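Local coordinates for (5-formylfuran-3-yl)methyl phosphate transaminase (Methanococcus jannaschii, PDB 2Z61), which transfers the amino group of alanine to a furan aldehyde phosphate, using pyridoxal 5'-phosphate, to make the precursor of the furan moiety of methanofuran, at residues 16-21 with 322-326; 63-67 with 241-245; 282-288 with 350-354. The contacts are given in a common frame with arbitrary orientation. Residues are numbered along the deposited sequence.

Interaction 1. Residues 16-21 with 322-326; sequences DILALA and YKLLK
Two alpha helices pack almost parallel here: 16-21, on the N-terminal helix 15-26, lies against 322-326, on helix 317-328 in the C-terminal part of this aminotransferase. The segment axes run at 11° and approach to 10.5 Å, with the CA atoms of Ile17 and Tyr322 6.8 Å apart and those of Ala21 and Leu325 7.4 Å apart. Asp16 comes first: its CB meets the edge of the Tyr322 ring, 3.0 Å from OH, while its carboxylate turns away to a long, weak ion pair with Arg318. Ile17 is buried; its branched side chain reaches both partners, CD1 to Tyr322 CE1 at 3.6 Å and CG2 to Leu325 CD2 at 3.4 Å. One turn on, Leu20 (chi1 t, chi2 t) points across, its CB 3.6 Å from Leu325 CD2 and its CD1 4.0 Å from Tyr322 CE2 and 3.5 Å from Lys326 CE. Ala21 is small enough for Leu325 (chi1 t, chi2 p) to lie close to the backbone, CD2 4.0 Å from Ala21 N.

Interaction 2. Residues 63-67 with 241-245; sequences TDSRG and IEAIL
A tight turn at 63-67, in the loop before helix 69-82, rests against 241-245 of helix 238-251 at the edge of the large sheet, with the CA atoms of Arg66 and Leu245 6.7 Å apart. Hydrogen bonds within the turn set its shape. Asp64 to Gly67 is a type I beta turn closed by Gly67 N to Asp64 O at 2.9 Å, and Asp64 OD2 accepts from Arg66 N at 2.8 Å, an Asx turn that suits a short carboxylate. At Gly67 (phi 108°, psi 147°) a CB would jam against the preceding carbonyl. The apolar part centres on Leu245 (chi1 t, chi2 p), which points at the turn, its CD1 3.7 Å from Ser65 CB and its CD2 4.0 Å from Arg66 CG; Ser65 OG is bonded to Ile253 O. Ile241, Ile244 and Leu245 also touch Ile93 of strand 92-95. In the charged part, Arg66 (chi1 m, chi2 t) reaches across toward the helix, its end bent at chi3 (95°). The guanidinium lies near Ile241 and makes a long salt bridge, NH1 to Glu242 OE2 at 3.7 Å, with NH1 less surely placed; NE forms a long, weak ion pair with Asp90. Arginine thus lays its aliphatic stem on the buried leucine while its charge is shared loosely between two carboxylates.

Interaction 3. Residues 282-288 with 350-354; sequences FDRRRRL and YANSY
The ring of Tyr354 is covered on both faces by side chains of the helical segment 282-288: the guanidinium of Arg284, salt-bridged to Glu281, makes a cation-pi contact on one, its CZ 3.5 Å from the ring centroid, and Leu288 CD1 a CH-pi contact on the other, at 3.8 Å. Tyr354 (chi1 t) starts helix 354-368, and its CA lies 6.0 Å from that of Arg285, whose CG meets the ring edge. Arg285 (chi1 m, then extended) is long enough to run along the 350-354 loop; Ser353 N and Asn352 O lie over one face of its guanidinium, NH1 gives a weak hydrogen bond to Tyr350 O at 3.3 Å, and water 1 accepts from NH2 at 2.8 Å and from Tyr354 N at 2.5 Å. Its strongest partner is Asp40, through a salt bridge. This is a strand-to-helix link in the C-terminal part of the aminotransferase: 350-354 leaves strand 346-349, makes an inverse gamma turn centred on Ala351, and reaches Ser353, the N-cap, whose OG takes Asn356 N. Tyr350 (chi1 p) lays its ring along helix 269-295, with Arg286 CA over one face and CE1 3.4 Å from Phe282 O.

Overall arrangement
Interactions 1 and 3 are neighbours, with centres 22 Å apart and nearest atoms about 11 Å apart, whereas interaction 2 lies across the chain's centre from both, its centre 42 Å from interaction 1 and 37 Å from interaction 3. Helix 354-368 connects interactions 1 and 3: it begins in interaction 3 and packs against helix 317-328 of interaction 1. Interaction 2 sits at the edge of the seven-stranded sheet, beside strand 92-95. In sequence, interaction 1 encloses interaction 2, which closes before interaction 3 opens; the segments of 1 and 3 alternate. The N-terminal segment 16-21 therefore packs with the C-terminal part, while residues between build the large sheet; Lys222, which carries the pyridoxal phosphate, follows its strand 214-219.

Interaction 1. Residues 16-21 with 322-326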
# COMPACT_ATOMS: atom_id res chain seq x y z
N ASP A 16 -3.60 11.76 -21.96
CA ASP A 16 -3.62 12.68 -23.09
C ASP A 16 -4.32 13.97 -22.68
O ASP A 16 -3.72 15.04 -22.63
CB ASP A 16 -4.38 12.05 -24.25
CG ASP A 16 -4.06 10.58 -24.42
OD1 ASP A 16 -4.36 9.79 -23.50
OD2 ASP A 16 -3.50 10.21 -25.48
N ILE A 17 -5.61 13.83 -22.38
CA ILE A 17 -6.45 14.95 -21.97
C ILE A 17 -5.87 15.68 -20.77
O ILE A 17 -5.83 16.91 -20.75
CB ILE A 17 -7.88 14.47 -21.64
CG1 ILE A 17 -8.53 13.84 -22.87
CG2 ILE A 17 -8.72 15.63 -21.13
CD1 ILE A 17 -7.85 12.59 -23.38
N LEU A 18 -5.44 14.93 -19.76
CA LEU A 18 -4.87 15.53 -18.56
C LEU A 18 -3.75 16.51 -18.89
O LEU A 18 -3.68 17.60 -18.32
CB LEU A 18 -4.31 14.43 -17.63
CG LEU A 18 -5.30 13.48 -16.96
CD1 LEU A 18 -4.53 12.42 -16.18
CD2 LEU A 18 -6.23 14.25 -16.04
N ALA A 19 -2.89 16.12 -19.83
CA ALA A 19 -1.78 16.97 -20.25
C ALA A 19 -2.30 18.25 -20.88
O ALA A 19 -1.88 19.35 -20.52
CB ALA A 19 -0.90 16.21 -21.24
N LEU A 20 -3.22 18.09 -21.82
CA LEU A 20 -3.82 19.22 -22.53
C LEU A 20 -4.51 20.17 -21.55
O LEU A 20 -4.43 21.39 -21.70
CB LEU A 20 -4.83 18.71 -23.55
CG LEU A 20 -5.21 19.61 -24.74
CD1 LEU A 20 -6.19 18.86 -25.63
CD2 LEU A 20 -5.83 20.91 -24.26
N ALA A 21 -5.17 19.61 -20.54
CA ALA A 21 -5.88 20.40 -19.55
C ALA A 21 -4.96 21.31 -18.74
O ALA A 21 -5.33 22.43 -18.38
CB ALA A 21 -6.67 19.49 -18.62
N TYR A 322 -11.31 15.34 -27.06
CA TYR A 322 -10.25 16.25 -27.46
C TYR A 322 -10.77 17.59 -27.97
O TYR A 322 -10.35 18.64 -27.49
CB TYR A 322 -9.36 15.61 -28.53
CG TYR A 322 -8.01 15.18 -28.00
CD1 TYR A 322 -7.90 14.13 -27.09
CD2 TYR A 322 -6.86 15.87 -28.36
CE1 TYR A 322 -6.67 13.77 -26.55
CE2 TYR A 322 -5.61 15.52 -27.83
CZ TYR A 322 -5.53 14.47 -26.92
OH TYR A 322 -4.31 14.13 -26.38
N LYS A 323 -11.68 17.54 -28.93
CA LYS A 323 -12.23 18.77 -29.49
C LYS A 323 -12.91 19.64 -28.44
O LYS A 323 -12.65 20.85 -28.37
CB LYS A 323 -13.23 18.44 -30.60
CG LYS A 323 -12.63 17.68 -31.77
CD LYS A 323 -13.64 17.46 -32.88
CE LYS A 323 -13.03 16.69 -34.04
NZ LYS A 323 -13.99 16.49 -35.16
N LEU A 324 -13.76 19.03 -27.62
CA LEU A 324 -14.47 19.78 -26.59
C LEU A 324 -13.49 20.48 -25.66
O LEU A 324 -13.68 21.66 -25.33
CB LEU A 324 -15.37 18.83 -25.79
CG LEU A 324 -16.76 19.34 -25.41
CD1 LEU A 324 -17.48 18.27 -24.60
CD2 LEU A 324 -16.66 20.63 -24.60
N LEU A 325 -12.45 19.77 -25.24
CA LEU A 325 -11.46 20.35 -24.34
C LEU A 325 -10.76 21.57 -24.94
O LEU A 325 -10.62 22.60 -24.27
CB LEU A 325 -10.42 19.29 -23.95
CG LEU A 325 -9.30 19.78 -23.02
CD1 LEU A 325 -9.90 20.38 -21.75
CD2 LEU A 325 -8.37 18.64 -22.68
N LYS A 326 -10.32 21.45 -26.19
CA LYS A 326 -9.62 22.54 -26.86
C LYS A 326 -10.48 23.77 -27.15
O LYS A 326 -10.03 24.90 -26.97
CB LYS A 326 -8.99 22.04 -28.17
CG LYS A 326 -7.84 21.07 -27.95
CD LYS A 326 -7.15 20.70 -29.25
CE LYS A 326 -5.97 19.77 -28.99
NZ LYS A 326 -5.22 19.42 -30.23

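Interaction 2. Residues 63-67 with 241-245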
# COMPACT_ATOMS: atom_id res chain seq x y z
N THR A 63 0.16 -0.71 13.85
CA THR A 63 -0.94 -1.32 14.61
C THR A 63 -0.92 -2.78 14.19
O THR A 63 -0.13 -3.17 13.33
CB THR A 63 -2.33 -0.78 14.21
OG1 THR A 63 -2.66 -1.25 12.90
CG2 THR A 63 -2.36 0.75 14.24
N ASP A 64 -1.79 -3.58 14.79
CA ASP A 64 -1.94 -4.99 14.44
C ASP A 64 -2.19 -4.98 12.93
O ASP A 64 -2.87 -4.09 12.43
CB ASP A 64 -3.16 -5.56 15.19
CG ASP A 64 -3.59 -6.92 14.69
OD1 ASP A 64 -4.48 -7.52 15.33
OD2 ASP A 64 -3.07 -7.40 13.66
N SER A 65 -1.64 -5.95 12.21
CA SER A 65 -1.82 -5.98 10.76
C SER A 65 -3.26 -6.17 10.28
O SER A 65 -3.57 -5.86 9.13
CB SER A 65 -0.92 -7.05 10.14
OG SER A 65 0.44 -6.68 10.25
N ARG A 66 -4.13 -6.69 11.14
CA ARG A 66 -5.53 -6.89 10.76
C ARG A 66 -6.24 -5.55 10.87
O ARG A 66 -7.30 -5.34 10.27
CB ARG A 66 -6.22 -7.87 11.71
CG ARG A 66 -5.48 -9.18 11.92
CD ARG A 66 -6.09 -9.97 13.08
NE ARG A 66 -7.06 -10.96 12.62
CZ ARG A 66 -6.74 -12.16 12.14
NH1 ARG A 66 -5.47 -12.53 12.06
NH2 ARG A 66 -7.68 -12.99 11.74
N GLY A 67 -5.66 -4.64 11.66
CA GLY A 67 -6.27 -3.34 11.87
C GLY A 67 -6.81 -3.32 13.29
O GLY A 67 -7.24 -4.36 13.80
N ILE A 241 -9.26 -14.65 4.59
CA ILE A 241 -8.77 -13.55 5.41
C ILE A 241 -7.37 -13.85 5.93
O ILE A 241 -6.52 -12.97 5.98
CB ILE A 241 -9.71 -13.26 6.60
CG1 ILE A 241 -10.98 -12.57 6.11
CG2 ILE A 241 -9.01 -12.39 7.62
CD1 ILE A 241 -10.73 -11.23 5.42
N GLU A 242 -7.14 -15.10 6.32
CA GLU A 242 -5.84 -15.52 6.83
C GLU A 242 -4.77 -15.36 5.75
O GLU A 242 -3.62 -15.01 6.04
CB GLU A 242 -5.91 -16.98 7.29
CG GLU A 242 -5.10 -17.28 8.54
CD GLU A 242 -5.60 -16.50 9.75
OE1 GLU A 242 -6.79 -16.63 10.10
OE2 GLU A 242 -4.79 -15.77 10.37
N ALA A 243 -5.16 -15.62 4.51
CA ALA A 243 -4.23 -15.52 3.39
C ALA A 243 -3.90 -14.06 3.09
O ALA A 243 -2.75 -13.72 2.83
CB ALA A 243 -4.84 -16.19 2.15
N ILE A 244 -4.92 -13.21 3.11
CA ILE A 244 -4.74 -11.79 2.85
C ILE A 244 -3.88 -11.17 3.95
O ILE A 244 -3.13 -10.23 3.69
CB ILE A 244 -6.11 -11.07 2.74
CG1 ILE A 244 -6.80 -11.51 1.44
CG2 ILE A 244 -5.94 -9.55 2.75
CD1 ILE A 244 -8.10 -10.81 1.14
N LEU A 245 -3.96 -11.70 5.16
CA LEU A 245 -3.17 -11.20 6.27
C LEU A 245 -1.67 -11.39 6.01
O LEU A 245 -0.87 -10.49 6.28
CB LEU A 245 -3.55 -11.91 7.57
CG LEU A 245 -2.82 -11.46 8.85
CD1 LEU A 245 -2.88 -9.94 8.98
CD2 LEU A 245 -3.47 -12.12 10.06

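Interaction 3. Residues 282-288 with 350-354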
# COMPACT_ATOMS: atom_id res chain seq x y z
N PHE A 282 -25.06 15.50 -4.17
CA PHE A 282 -24.69 14.69 -5.33
C PHE A 282 -25.91 14.38 -6.18
O PHE A 282 -25.84 14.39 -7.41
CB PHE A 282 -24.04 13.37 -4.87
CG PHE A 282 -22.53 13.42 -4.74
CD1 PHE A 282 -21.89 12.78 -3.69
CD2 PHE A 282 -21.75 14.07 -5.69
CE1 PHE A 282 -20.51 12.79 -3.58
CE2 PHE A 282 -20.36 14.08 -5.60
CZ PHE A 282 -19.74 13.44 -4.54
N ASP A 283 -27.04 14.10 -5.53
CA ASP A 283 -28.26 13.77 -6.26
C ASP A 283 -28.79 14.98 -7.02
O ASP A 283 -29.31 14.84 -8.13
CB ASP A 283 -29.32 13.24 -5.30
CG ASP A 283 -30.56 12.74 -6.02
OD1 ASP A 283 -30.41 12.14 -7.10
OD2 ASP A 283 -31.67 12.93 -5.49
N ARG A 284 -28.66 16.17 -6.44
CA ARG A 284 -29.12 17.38 -7.11
C ARG A 284 -28.29 17.54 -8.38
O ARG A 284 -28.81 17.91 -9.44
CB ARG A 284 -28.93 18.60 -6.21
CG ARG A 284 -29.70 19.83 -6.68
CD ARG A 284 -29.49 21.02 -5.77
NE ARG A 284 -28.90 22.17 -6.45
CZ ARG A 284 -27.74 22.72 -6.11
NH1 ARG A 284 -27.05 22.23 -5.09
NH2 ARG A 284 -27.27 23.76 -6.78
N ARG A 285 -26.99 17.26 -8.27
CA ARG A 285 -26.09 17.37 -9.40
C ARG A 285 -26.41 16.32 -10.46
O ARG A 285 -26.45 16.62 -11.66
CB ARG A 285 -24.65 17.17 -8.93
CG ARG A 285 -24.21 18.15 -7.85
CD ARG A 285 -22.89 17.70 -7.27
NE ARG A 285 -22.28 18.71 -6.42
CZ ARG A 285 -21.10 18.55 -5.82
NH1 ARG A 285 -20.43 17.41 -5.99
NH2 ARG A 285 -20.60 19.52 -5.07
N ARG A 286 -26.65 15.09 -10.02
CA ARG A 286 -26.96 14.00 -10.93
C ARG A 286 -28.18 14.33 -11.81
O ARG A 286 -28.20 14.02 -13.01
CB ARG A 286 -27.21 12.72 -10.13
CG ARG A 286 -27.80 11.59 -10.93
CD ARG A 286 -28.22 10.45 -10.02
NE ARG A 286 -29.58 10.64 -9.54
CZ ARG A 286 -30.63 9.95 -9.98
NH1 ARG A 286 -30.47 9.02 -10.91
NH2 ARG A 286 -31.83 10.18 -9.46
N ARG A 287 -29.18 14.95 -11.21
CA ARG A 287 -30.39 15.31 -11.94
C ARG A 287 -30.11 16.40 -12.97
O ARG A 287 -30.67 16.38 -14.07
CB ARG A 287 -31.48 15.76 -10.96
CG ARG A 287 -32.04 14.64 -10.09
CD ARG A 287 -33.04 15.16 -9.06
NE ARG A 287 -33.43 14.13 -8.11
CZ ARG A 287 -34.09 13.02 -8.42
NH1 ARG A 287 -34.44 12.78 -9.68
NH2 ARG A 287 -34.39 12.13 -7.48
N LEU A 288 -29.24 17.34 -12.61
CA LEU A 288 -28.88 18.43 -13.51
C LEU A 288 -28.19 17.83 -14.74
O LEU A 288 -28.47 18.22 -15.87
CB LEU A 288 -27.93 19.40 -12.82
CG LEU A 288 -27.68 20.78 -13.46
CD1 LEU A 288 -26.32 21.29 -13.01
CD2 LEU A 288 -27.71 20.68 -14.97
N TYR A 350 -19.84 14.16 -11.88
CA TYR A 350 -20.41 15.36 -11.29
C TYR A 350 -19.87 15.59 -9.89
O TYR A 350 -20.56 16.12 -9.01
CB TYR A 350 -21.94 15.32 -11.31
CG TYR A 350 -22.59 14.02 -10.86
CD1 TYR A 350 -22.87 13.78 -9.52
CD2 TYR A 350 -22.98 13.06 -11.80
CE1 TYR A 350 -23.54 12.62 -9.12
CE2 TYR A 350 -23.64 11.90 -11.41
CZ TYR A 350 -23.91 11.69 -10.08
OH TYR A 350 -24.58 10.54 -9.69
N ALA A 351 -18.62 15.19 -9.69
CA ALA A 351 -17.92 15.36 -8.43
C ALA A 351 -17.26 16.74 -8.49
O ALA A 351 -16.09 16.90 -8.17
CB ALA A 351 -16.86 14.28 -8.27
N ASN A 352 -18.04 17.72 -8.93
CA ASN A 352 -17.55 19.08 -9.03
C ASN A 352 -18.73 19.91 -8.52
O ASN A 352 -19.87 19.43 -8.54
CB ASN A 352 -17.18 19.39 -10.50
CG ASN A 352 -16.29 20.60 -10.64
OD1 ASN A 352 -16.45 21.58 -9.92
ND2 ASN A 352 -15.36 20.55 -11.59
N SER A 353 -18.47 21.11 -8.03
CA SER A 353 -19.48 22.06 -7.56
C SER A 353 -20.65 22.11 -8.55
O SER A 353 -20.45 21.99 -9.75
CB SER A 353 -18.87 23.52 -7.50
OG SER A 353 -18.66 24.20 -8.76
N TYR A 354 -21.85 22.38 -8.06
CA TYR A 354 -23.01 22.50 -8.94
C TYR A 354 -22.83 23.55 -10.06
O TYR A 354 -23.07 23.27 -11.24
CB TYR A 354 -24.21 22.87 -8.09
CG TYR A 354 -25.53 22.80 -8.81
CD1 TYR A 354 -26.17 21.58 -9.02
CD2 TYR A 354 -26.13 23.96 -9.30
CE1 TYR A 354 -27.38 21.51 -9.70
CE2 TYR A 354 -27.34 23.91 -9.98
CZ TYR A 354 -27.96 22.68 -10.18
OH TYR A 354 -29.16 22.63 -10.84
O HOH W 1 -22.35 21.53 -5.75